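Local coordinates for protein linoleate 11-lipoxygenase (Gaeumannomyces graminis, PDB 5FX8) that uses a catalytic manganese ion to oxygenate linoleic and alpha-linolenic acids to their 11S- and 13R-hydroperoxides, at residues V215-Y223 with F278-S286; L493-I504 with A521-Q532. All coordinates share one frame; numbering follows the deposited sequence.

Interaction 1 (V215-Y223 with F278-S286); sequences VDHSYQKKY and FNNNDLFYS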
# COMPACT_ATOMS: atom_id res chain seq x y z
N VAL A 215 -11.31 -18.38 -15.23
CA VAL A 215 -11.11 -17.95 -13.86
C VAL A 215 -12.04 -18.75 -12.97
O VAL A 215 -13.26 -18.72 -13.16
CB VAL A 215 -11.38 -16.45 -13.69
CG1 VAL A 215 -11.24 -16.06 -12.22
CG2 VAL A 215 -10.44 -15.68 -14.54
N ASP A 216 -11.48 -19.45 -12.00
CA ASP A 216 -12.25 -20.38 -11.17
C ASP A 216 -12.29 -19.87 -9.74
O ASP A 216 -11.38 -20.16 -8.96
CB ASP A 216 -11.64 -21.79 -11.24
CG ASP A 216 -12.59 -22.87 -10.75
OD1 ASP A 216 -13.50 -22.56 -9.99
OD2 ASP A 216 -12.44 -24.04 -11.11
N HIS A 217 -13.34 -19.16 -9.35
CA HIS A 217 -13.54 -18.83 -7.95
C HIS A 217 -14.54 -19.75 -7.26
O HIS A 217 -15.13 -19.36 -6.26
CB HIS A 217 -14.00 -17.38 -7.79
CG HIS A 217 -12.97 -16.39 -8.18
ND1 HIS A 217 -11.64 -16.57 -7.92
CD2 HIS A 217 -13.07 -15.23 -8.87
CE1 HIS A 217 -10.96 -15.55 -8.41
NE2 HIS A 217 -11.80 -14.73 -8.99
N SER A 218 -14.74 -20.96 -7.77
CA SER A 218 -15.78 -21.81 -7.25
C SER A 218 -15.45 -22.35 -5.87
O SER A 218 -16.36 -22.79 -5.16
CB SER A 218 -16.01 -22.96 -8.21
OG SER A 218 -14.83 -23.71 -8.30
N TYR A 219 -14.19 -22.34 -5.46
CA TYR A 219 -13.82 -22.75 -4.12
C TYR A 219 -14.51 -21.92 -3.04
O TYR A 219 -14.65 -22.38 -1.91
CB TYR A 219 -12.29 -22.67 -3.95
CG TYR A 219 -11.76 -23.32 -2.70
CD1 TYR A 219 -11.47 -24.68 -2.68
CD2 TYR A 219 -11.54 -22.59 -1.53
CE1 TYR A 219 -10.99 -25.30 -1.55
CE2 TYR A 219 -11.07 -23.20 -0.38
CZ TYR A 219 -10.79 -24.56 -0.39
OH TYR A 219 -10.31 -25.20 0.75
N GLN A 220 -14.95 -20.70 -3.36
CA GLN A 220 -15.64 -19.89 -2.36
C GLN A 220 -17.06 -20.39 -2.08
O GLN A 220 -17.75 -19.83 -1.24
CB GLN A 220 -15.66 -18.43 -2.79
CG GLN A 220 -14.30 -17.83 -2.98
CD GLN A 220 -14.32 -16.43 -3.55
OE1 GLN A 220 -15.22 -15.63 -3.30
NE2 GLN A 220 -13.31 -16.13 -4.35
N LYS A 221 -17.49 -21.43 -2.78
CA LYS A 221 -18.73 -22.10 -2.45
C LYS A 221 -18.70 -22.65 -1.02
O LYS A 221 -19.73 -22.71 -0.35
CB LYS A 221 -18.93 -23.19 -3.49
CG LYS A 221 -20.11 -24.01 -3.41
CD LYS A 221 -20.02 -25.09 -4.46
CE LYS A 221 -18.67 -25.77 -4.39
NZ LYS A 221 -18.59 -26.99 -5.22
N LYS A 222 -17.50 -23.00 -0.54
CA LYS A 222 -17.22 -23.54 0.79
C LYS A 222 -17.53 -22.57 1.94
O LYS A 222 -17.64 -23.02 3.09
CB LYS A 222 -15.76 -23.98 0.81
CG LYS A 222 -15.04 -23.93 2.11
CD LYS A 222 -13.59 -24.27 1.94
CE LYS A 222 -12.90 -24.42 3.28
NZ LYS A 222 -11.52 -24.95 3.14
N TYR A 223 -17.72 -21.29 1.68
CA TYR A 223 -17.92 -20.28 2.69
C TYR A 223 -19.36 -19.78 2.70
O TYR A 223 -20.05 -19.78 1.68
CB TYR A 223 -16.97 -19.10 2.47
CG TYR A 223 -15.51 -19.51 2.39
CD1 TYR A 223 -14.94 -20.27 3.40
CD2 TYR A 223 -14.74 -19.18 1.30
CE1 TYR A 223 -13.66 -20.66 3.32
CE2 TYR A 223 -13.43 -19.57 1.22
CZ TYR A 223 -12.89 -20.31 2.24
OH TYR A 223 -11.58 -20.73 2.20
N PHE A 278 -18.94 -11.74 -10.14
CA PHE A 278 -17.58 -12.18 -10.39
C PHE A 278 -16.57 -11.21 -9.80
O PHE A 278 -15.56 -11.62 -9.25
CB PHE A 278 -17.33 -12.36 -11.88
CG PHE A 278 -15.93 -12.78 -12.23
CD1 PHE A 278 -14.92 -11.85 -12.37
CD2 PHE A 278 -15.64 -14.11 -12.47
CE1 PHE A 278 -13.67 -12.23 -12.71
CE2 PHE A 278 -14.37 -14.50 -12.82
CZ PHE A 278 -13.38 -13.54 -12.93
N ASN A 279 -16.82 -9.91 -9.89
CA ASN A 279 -15.84 -8.98 -9.36
C ASN A 279 -15.76 -9.07 -7.84
O ASN A 279 -14.70 -8.81 -7.25
CB ASN A 279 -16.17 -7.58 -9.81
CG ASN A 279 -15.83 -7.36 -11.27
OD1 ASN A 279 -14.99 -8.04 -11.83
ND2 ASN A 279 -16.49 -6.41 -11.88
N ASN A 280 -16.87 -9.42 -7.20
CA ASN A 280 -16.90 -9.67 -5.77
C ASN A 280 -16.04 -10.87 -5.41
O ASN A 280 -15.26 -10.84 -4.44
CB ASN A 280 -18.35 -9.88 -5.38
CG ASN A 280 -18.54 -10.12 -3.93
OD1 ASN A 280 -18.78 -11.23 -3.50
ND2 ASN A 280 -18.44 -9.07 -3.17
N ASN A 281 -16.18 -11.95 -6.17
CA ASN A 281 -15.36 -13.12 -5.90
C ASN A 281 -13.88 -12.85 -6.18
O ASN A 281 -13.01 -13.31 -5.44
CB ASN A 281 -15.87 -14.30 -6.70
CG ASN A 281 -17.25 -14.71 -6.30
OD1 ASN A 281 -18.10 -14.98 -7.15
ND2 ASN A 281 -17.50 -14.76 -5.01
N ASP A 282 -13.59 -12.10 -7.24
CA ASP A 282 -12.22 -11.77 -7.59
C ASP A 282 -11.58 -10.85 -6.56
O ASP A 282 -10.40 -11.00 -6.25
CB ASP A 282 -12.19 -11.14 -8.98
CG ASP A 282 -10.82 -11.17 -9.59
OD1 ASP A 282 -10.35 -12.27 -9.89
OD2 ASP A 282 -10.22 -10.08 -9.75
N LEU A 283 -12.35 -9.92 -5.99
CA LEU A 283 -11.82 -9.08 -4.92
C LEU A 283 -11.48 -9.90 -3.69
O LEU A 283 -10.41 -9.74 -3.08
CB LEU A 283 -12.81 -7.97 -4.58
CG LEU A 283 -12.28 -6.86 -3.66
CD1 LEU A 283 -10.91 -6.27 -4.09
CD2 LEU A 283 -13.30 -5.76 -3.56
N PHE A 284 -12.39 -10.80 -3.29
CA PHE A 284 -12.06 -11.68 -2.19
C PHE A 284 -10.77 -12.43 -2.47
O PHE A 284 -9.90 -12.55 -1.60
CB PHE A 284 -13.20 -12.65 -1.97
CG PHE A 284 -12.93 -13.71 -0.96
CD1 PHE A 284 -12.37 -14.92 -1.34
CD2 PHE A 284 -13.28 -13.52 0.35
CE1 PHE A 284 -12.14 -15.89 -0.42
CE2 PHE A 284 -13.06 -14.48 1.27
CZ PHE A 284 -12.49 -15.67 0.90
N TYR A 285 -10.63 -12.95 -3.70
CA TYR A 285 -9.46 -13.74 -4.05
C TYR A 285 -8.18 -12.92 -3.92
O TYR A 285 -7.21 -13.37 -3.32
CB TYR A 285 -9.57 -14.29 -5.47
CG TYR A 285 -8.32 -15.00 -5.94
CD1 TYR A 285 -7.29 -14.30 -6.56
CD2 TYR A 285 -8.16 -16.36 -5.75
CE1 TYR A 285 -6.15 -14.94 -6.96
CE2 TYR A 285 -7.03 -17.01 -6.17
CZ TYR A 285 -6.03 -16.29 -6.77
OH TYR A 285 -4.89 -16.92 -7.20
N SER A 286 -8.16 -11.74 -4.52
CA SER A 286 -6.92 -10.99 -4.59
C SER A 286 -6.50 -10.56 -3.20
O SER A 286 -5.32 -10.67 -2.81
CB SER A 286 -7.09 -9.79 -5.51
OG SER A 286 -7.76 -8.73 -4.87

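Interaction 2 (L493-I504 with A521-Q532); sequences LPLHPAALYAPI and AWLPNERQAVEQ. With NAG (2-acetamido-2-deoxy-beta-D-glucopyranose), chain K.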
# COMPACT_ATOMS: atom_id res chain seq x y z
N LEU A 493 -16.30 1.08 -7.11
CA LEU A 493 -17.75 0.93 -7.22
C LEU A 493 -18.26 1.61 -8.48
O LEU A 493 -17.77 2.66 -8.87
CB LEU A 493 -18.47 1.49 -5.97
CG LEU A 493 -18.24 0.63 -4.72
CD1 LEU A 493 -18.63 1.31 -3.46
CD2 LEU A 493 -18.96 -0.68 -4.77
N PRO A 494 -19.29 1.05 -9.09
CA PRO A 494 -20.15 -0.01 -8.59
C PRO A 494 -19.79 -1.37 -9.07
O PRO A 494 -20.37 -2.34 -8.62
CB PRO A 494 -21.50 0.39 -9.16
CG PRO A 494 -21.14 0.96 -10.44
CD PRO A 494 -19.91 1.74 -10.22
N LEU A 495 -18.83 -1.44 -10.00
CA LEU A 495 -18.49 -2.72 -10.61
C LEU A 495 -17.80 -3.68 -9.64
O LEU A 495 -17.84 -4.89 -9.86
CB LEU A 495 -17.61 -2.49 -11.83
CG LEU A 495 -18.35 -2.72 -13.16
CD1 LEU A 495 -18.72 -4.15 -13.28
CD2 LEU A 495 -19.62 -1.90 -13.27
N HIS A 496 -17.19 -3.18 -8.58
CA HIS A 496 -16.40 -4.02 -7.68
C HIS A 496 -16.78 -3.84 -6.22
O HIS A 496 -16.03 -3.23 -5.45
CB HIS A 496 -14.92 -3.71 -7.81
CG HIS A 496 -14.39 -3.82 -9.20
ND1 HIS A 496 -14.27 -2.73 -10.03
CD2 HIS A 496 -13.93 -4.88 -9.89
CE1 HIS A 496 -13.76 -3.12 -11.18
NE2 HIS A 496 -13.54 -4.42 -11.12
N PRO A 497 -17.90 -4.41 -5.79
CA PRO A 497 -18.31 -4.26 -4.39
C PRO A 497 -17.69 -5.30 -3.46
O PRO A 497 -17.58 -6.48 -3.77
CB PRO A 497 -19.83 -4.45 -4.46
CG PRO A 497 -20.02 -5.36 -5.57
CD PRO A 497 -18.91 -5.12 -6.58
N ALA A 498 -17.27 -4.83 -2.28
CA ALA A 498 -16.75 -5.74 -1.28
C ALA A 498 -17.80 -6.75 -0.83
O ALA A 498 -17.46 -7.88 -0.49
CB ALA A 498 -16.24 -4.95 -0.10
N ALA A 499 -19.08 -6.38 -0.82
CA ALA A 499 -20.12 -7.31 -0.43
C ALA A 499 -21.33 -7.14 -1.33
O ALA A 499 -21.56 -6.08 -1.90
CB ALA A 499 -20.53 -7.09 1.03
N LEU A 500 -22.14 -8.19 -1.43
CA LEU A 500 -23.43 -8.11 -2.09
C LEU A 500 -24.54 -8.07 -1.05
O LEU A 500 -24.51 -8.82 -0.07
CB LEU A 500 -23.65 -9.28 -3.04
CG LEU A 500 -22.51 -9.58 -4.01
CD1 LEU A 500 -22.94 -10.71 -4.93
CD2 LEU A 500 -22.14 -8.35 -4.82
N TYR A 501 -25.52 -7.20 -1.27
CA TYR A 501 -26.52 -6.86 -0.27
C TYR A 501 -27.90 -7.37 -0.63
O TYR A 501 -28.87 -7.03 0.04
CB TYR A 501 -26.52 -5.35 -0.03
CG TYR A 501 -25.26 -4.86 0.67
CD1 TYR A 501 -24.12 -4.55 -0.06
CD2 TYR A 501 -25.20 -4.75 2.07
CE1 TYR A 501 -22.98 -4.13 0.55
CE2 TYR A 501 -24.05 -4.33 2.69
CZ TYR A 501 -22.95 -4.03 1.91
OH TYR A 501 -21.78 -3.61 2.45
N ALA A 502 -28.01 -8.21 -1.64
CA ALA A 502 -29.28 -8.79 -2.01
C ALA A 502 -29.01 -10.21 -2.46
O ALA A 502 -27.92 -10.50 -2.97
CB ALA A 502 -29.97 -8.00 -3.13
N PRO A 503 -29.95 -11.12 -2.26
CA PRO A 503 -29.69 -12.54 -2.54
C PRO A 503 -29.39 -12.79 -4.00
O PRO A 503 -29.89 -12.12 -4.89
CB PRO A 503 -31.00 -13.22 -2.12
CG PRO A 503 -31.59 -12.31 -1.18
CD PRO A 503 -31.26 -10.93 -1.63
N ILE A 504 -28.57 -13.82 -4.22
CA ILE A 504 -28.22 -14.23 -5.58
C ILE A 504 -29.49 -14.60 -6.32
O ILE A 504 -30.23 -15.49 -5.86
CB ILE A 504 -27.25 -15.42 -5.55
CG1 ILE A 504 -25.94 -15.07 -4.85
CG2 ILE A 504 -27.02 -15.95 -6.95
CD1 ILE A 504 -25.33 -13.86 -5.37
N ALA A 521 -29.98 -2.74 -5.49
CA ALA A 521 -30.29 -3.54 -4.32
C ALA A 521 -29.16 -4.49 -3.98
O ALA A 521 -29.04 -4.91 -2.83
CB ALA A 521 -31.58 -4.31 -4.52
N TRP A 522 -28.34 -4.85 -4.94
CA TRP A 522 -27.23 -5.73 -4.62
C TRP A 522 -26.04 -4.95 -4.11
O TRP A 522 -25.18 -5.51 -3.44
CB TRP A 522 -26.87 -6.57 -5.84
CG TRP A 522 -27.85 -7.73 -6.10
CD1 TRP A 522 -27.71 -9.02 -5.67
CD2 TRP A 522 -29.09 -7.69 -6.83
NE1 TRP A 522 -28.78 -9.78 -6.09
CE2 TRP A 522 -29.64 -8.99 -6.79
CE3 TRP A 522 -29.79 -6.68 -7.50
CZ2 TRP A 522 -30.86 -9.30 -7.41
CZ3 TRP A 522 -31.00 -7.00 -8.12
CH2 TRP A 522 -31.52 -8.29 -8.05
N LEU A 523 -26.02 -3.71 -4.35
CA LEU A 523 -24.85 -2.89 -4.12
C LEU A 523 -24.93 -2.21 -2.77
O LEU A 523 -26.00 -2.09 -2.19
CB LEU A 523 -24.72 -1.86 -5.24
CG LEU A 523 -24.36 -2.40 -6.61
CD1 LEU A 523 -24.30 -1.30 -7.60
CD2 LEU A 523 -22.99 -3.04 -6.50
N PRO A 524 -23.82 -1.73 -2.22
CA PRO A 524 -23.90 -1.03 -0.94
C PRO A 524 -24.70 0.26 -1.05
O PRO A 524 -24.82 0.86 -2.12
CB PRO A 524 -22.44 -0.75 -0.61
CG PRO A 524 -21.74 -0.80 -1.92
CD PRO A 524 -22.42 -1.90 -2.64
N ASN A 525 -25.24 0.70 0.08
CA ASN A 525 -25.89 1.99 0.12
C ASN A 525 -24.83 3.09 0.26
O ASN A 525 -23.64 2.82 0.28
CB ASN A 525 -26.91 2.03 1.25
CG ASN A 525 -26.28 1.89 2.60
OD1 ASN A 525 -25.25 2.48 2.88
ND2 ASN A 525 -26.90 1.11 3.45
N GLU A 526 -25.27 4.33 0.40
CA GLU A 526 -24.32 5.44 0.39
C GLU A 526 -23.27 5.31 1.49
O GLU A 526 -22.08 5.49 1.26
CB GLU A 526 -25.08 6.76 0.54
CG GLU A 526 -26.04 7.06 -0.61
CD GLU A 526 -27.32 6.24 -0.58
OE1 GLU A 526 -27.56 5.47 0.38
OE2 GLU A 526 -28.10 6.36 -1.55
N ARG A 527 -23.71 4.99 2.71
CA ARG A 527 -22.79 4.89 3.83
C ARG A 527 -21.84 3.71 3.64
O ARG A 527 -20.63 3.81 3.92
CB ARG A 527 -23.58 4.75 5.12
CG ARG A 527 -22.77 4.34 6.30
CD ARG A 527 -22.62 5.47 7.24
NE ARG A 527 -23.91 5.79 7.84
CZ ARG A 527 -24.09 6.71 8.78
NH1 ARG A 527 -23.06 7.41 9.23
NH2 ARG A 527 -25.30 6.92 9.26
N GLN A 528 -22.37 2.59 3.17
CA GLN A 528 -21.56 1.41 3.00
C GLN A 528 -20.55 1.60 1.88
O GLN A 528 -19.41 1.13 1.99
CB GLN A 528 -22.47 0.22 2.73
CG GLN A 528 -23.47 -0.00 3.82
CD GLN A 528 -24.57 -0.97 3.47
OE1 GLN A 528 -25.07 -1.00 2.36
NE2 GLN A 528 -24.95 -1.77 4.45
N ALA A 529 -20.94 2.31 0.82
CA ALA A 529 -20.06 2.60 -0.30
C ALA A 529 -18.94 3.53 0.11
O ALA A 529 -17.77 3.31 -0.27
CB ALA A 529 -20.86 3.22 -1.44
N VAL A 530 -19.26 4.57 0.86
CA VAL A 530 -18.22 5.44 1.40
C VAL A 530 -17.30 4.65 2.31
O VAL A 530 -16.10 4.92 2.39
CB VAL A 530 -18.85 6.64 2.12
CG1 VAL A 530 -17.81 7.49 2.76
CG2 VAL A 530 -19.59 7.47 1.14
N GLU A 531 -17.83 3.64 2.98
CA GLU A 531 -17.02 2.91 3.93
C GLU A 531 -16.09 1.94 3.21
O GLU A 531 -14.97 1.68 3.67
CB GLU A 531 -17.92 2.19 4.93
CG GLU A 531 -17.57 2.39 6.38
CD GLU A 531 -17.35 3.85 6.76
OE1 GLU A 531 -18.36 4.55 7.04
OE2 GLU A 531 -16.18 4.30 6.80
N GLN A 532 -16.54 1.42 2.07
CA GLN A 532 -15.65 0.61 1.25
C GLN A 532 -14.54 1.48 0.67
O GLN A 532 -13.35 1.20 0.86
CB GLN A 532 -16.45 -0.09 0.15
CG GLN A 532 -15.59 -0.49 -1.03
CD GLN A 532 -16.17 -1.56 -1.94
OE1 GLN A 532 -17.16 -2.22 -1.63
NE2 GLN A 532 -15.54 -1.73 -3.08
C1 NAG K . -16.08 9.89 9.64
C2 NAG K . -16.45 8.54 9.09
C3 NAG K . -16.65 7.55 10.22
C4 NAG K . -15.41 7.51 11.09
C5 NAG K . -15.12 8.91 11.58
C6 NAG K . -13.85 9.00 12.37
C7 NAG K . -17.81 8.05 7.11
C8 NAG K . -19.10 8.32 6.41
N2 NAG K . -17.64 8.66 8.28
O3 NAG K . -16.86 6.25 9.70
O4 NAG K . -15.60 6.63 12.18
O5 NAG K . -14.95 9.78 10.46
O6 NAG K . -13.62 10.36 12.70
O7 NAG K . -16.97 7.30 6.66
O HOH W 1 -19.61 -3.33 -0.77

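Interaction 1 (V215-Y223 with F278-S286)
The imidazole of H217 lies over the backbone of N281, with the carbonyl oxygen of N281 above the centre of one ring face. The contact joins the end of strand 212-216 and the 3-10 turn after it to helix 268-305, the long helix of the lipoxygenase fold that carries the manganese ligands H290 and H294. H217 CG is anti to its carbonyl carbon (chi1 -66°), which turns the ring to the helix. There H217 NE2 donates to D282 OD1 at 3.0 Å. The carboxylate oxygen lies in the ring plane and uses its anti lone pair. D282 OD2 is held by a salt bridge to R168 and a hydrogen bond from N172. The carboxylate in turn probably orients the imidazole and polarises it. V215 CG1 sits over the rim of the opposite face of the H217 ring and also touches F278 CZ at 3.4 Å. The rings of H217, F278 and Y285 form an aromatic cluster; both pairs with H217 are oblique. The Y285 side chain is about 8 Å from that of H290 and about 13 Å from the manganese.

Further along, Q220 runs straight out past F284, its CD resting 3.3 Å from F284 CD1. The Q220 amide gives and takes. N281 ND2 donates to Q220 OE1 at 3.0 Å from above the carbonyl plane, and the two amides stand 81° apart. N281 is also tied to the backbone of A232 and C234. Y223 CE2 reaches F284 CZ at 4.0 Å, while its hydroxyl bonds D356. Q220 NE2 donates to N281 O at 3.0 Å, nearly straight at 172°, from the face opposite Y285 N.

Interaction 2 (L493-I504 with A521-Q532)
The Q532 amide bridges two backbone groups of the 493-504 loop. Q532 NE2 donates to H496 O at 2.8 Å, in the carbonyl plane, and A498 N donates to Q532 OE1 at 2.7 Å. A water joins Q532 OE1 to A499 N. Q532 CG is anti to its backbone N (chi1 158°), and the extended chain beyond it reaches the loop. Beside it, L493 CD1 packs on A529 CB at 3.6 Å. L523 meets P494 and P497, and P524 packs against L493 and P497. The tight part continues at Y501, whose ring has Q528 OE1 over one face, offset toward the rim, while Y501 N donates to W522 O. A502 CB makes a CH-pi contact over the five-membered ring of W522, 3.5 Å from its centroid. W522 NE1 donates to P503 O at 2.9 Å.

The looser side begins at the exposed A521 and P503. On the helix, E531 OE1 lies 3.1 Å from NAG O7, and R527 packs on A105 of the second subunit. N525 and Q528 form a capping box at the start of helix 526-539. That helix packs against helix 86-124 through V530 on A115, while P497 and W522 touch helix 268-305.

How the interactions relate
Both contacts meet helix 268-305, interaction 1 as a partner and interaction 2 as a neighbour. Both are largely buried. Interaction 1 lies nearer the chain centre; interaction 2 lies farther out and reaches the surface at A521 and P503, with glycan neighbours V530 and E531 on its helix. They touch where N279 ND2 probably bonds L495 O and N280 ND2 probably bonds P497 O. N279 and N280 therefore reach the loop, while N281 points toward, and the D282 carboxylate reaches, the 215-223 segment. Interaction 1 sets polar side chains among aromatic rings. Interaction 2 joins irregular backbone and prolines to a helix start, and its hydrogen bonds mostly involve loop backbone.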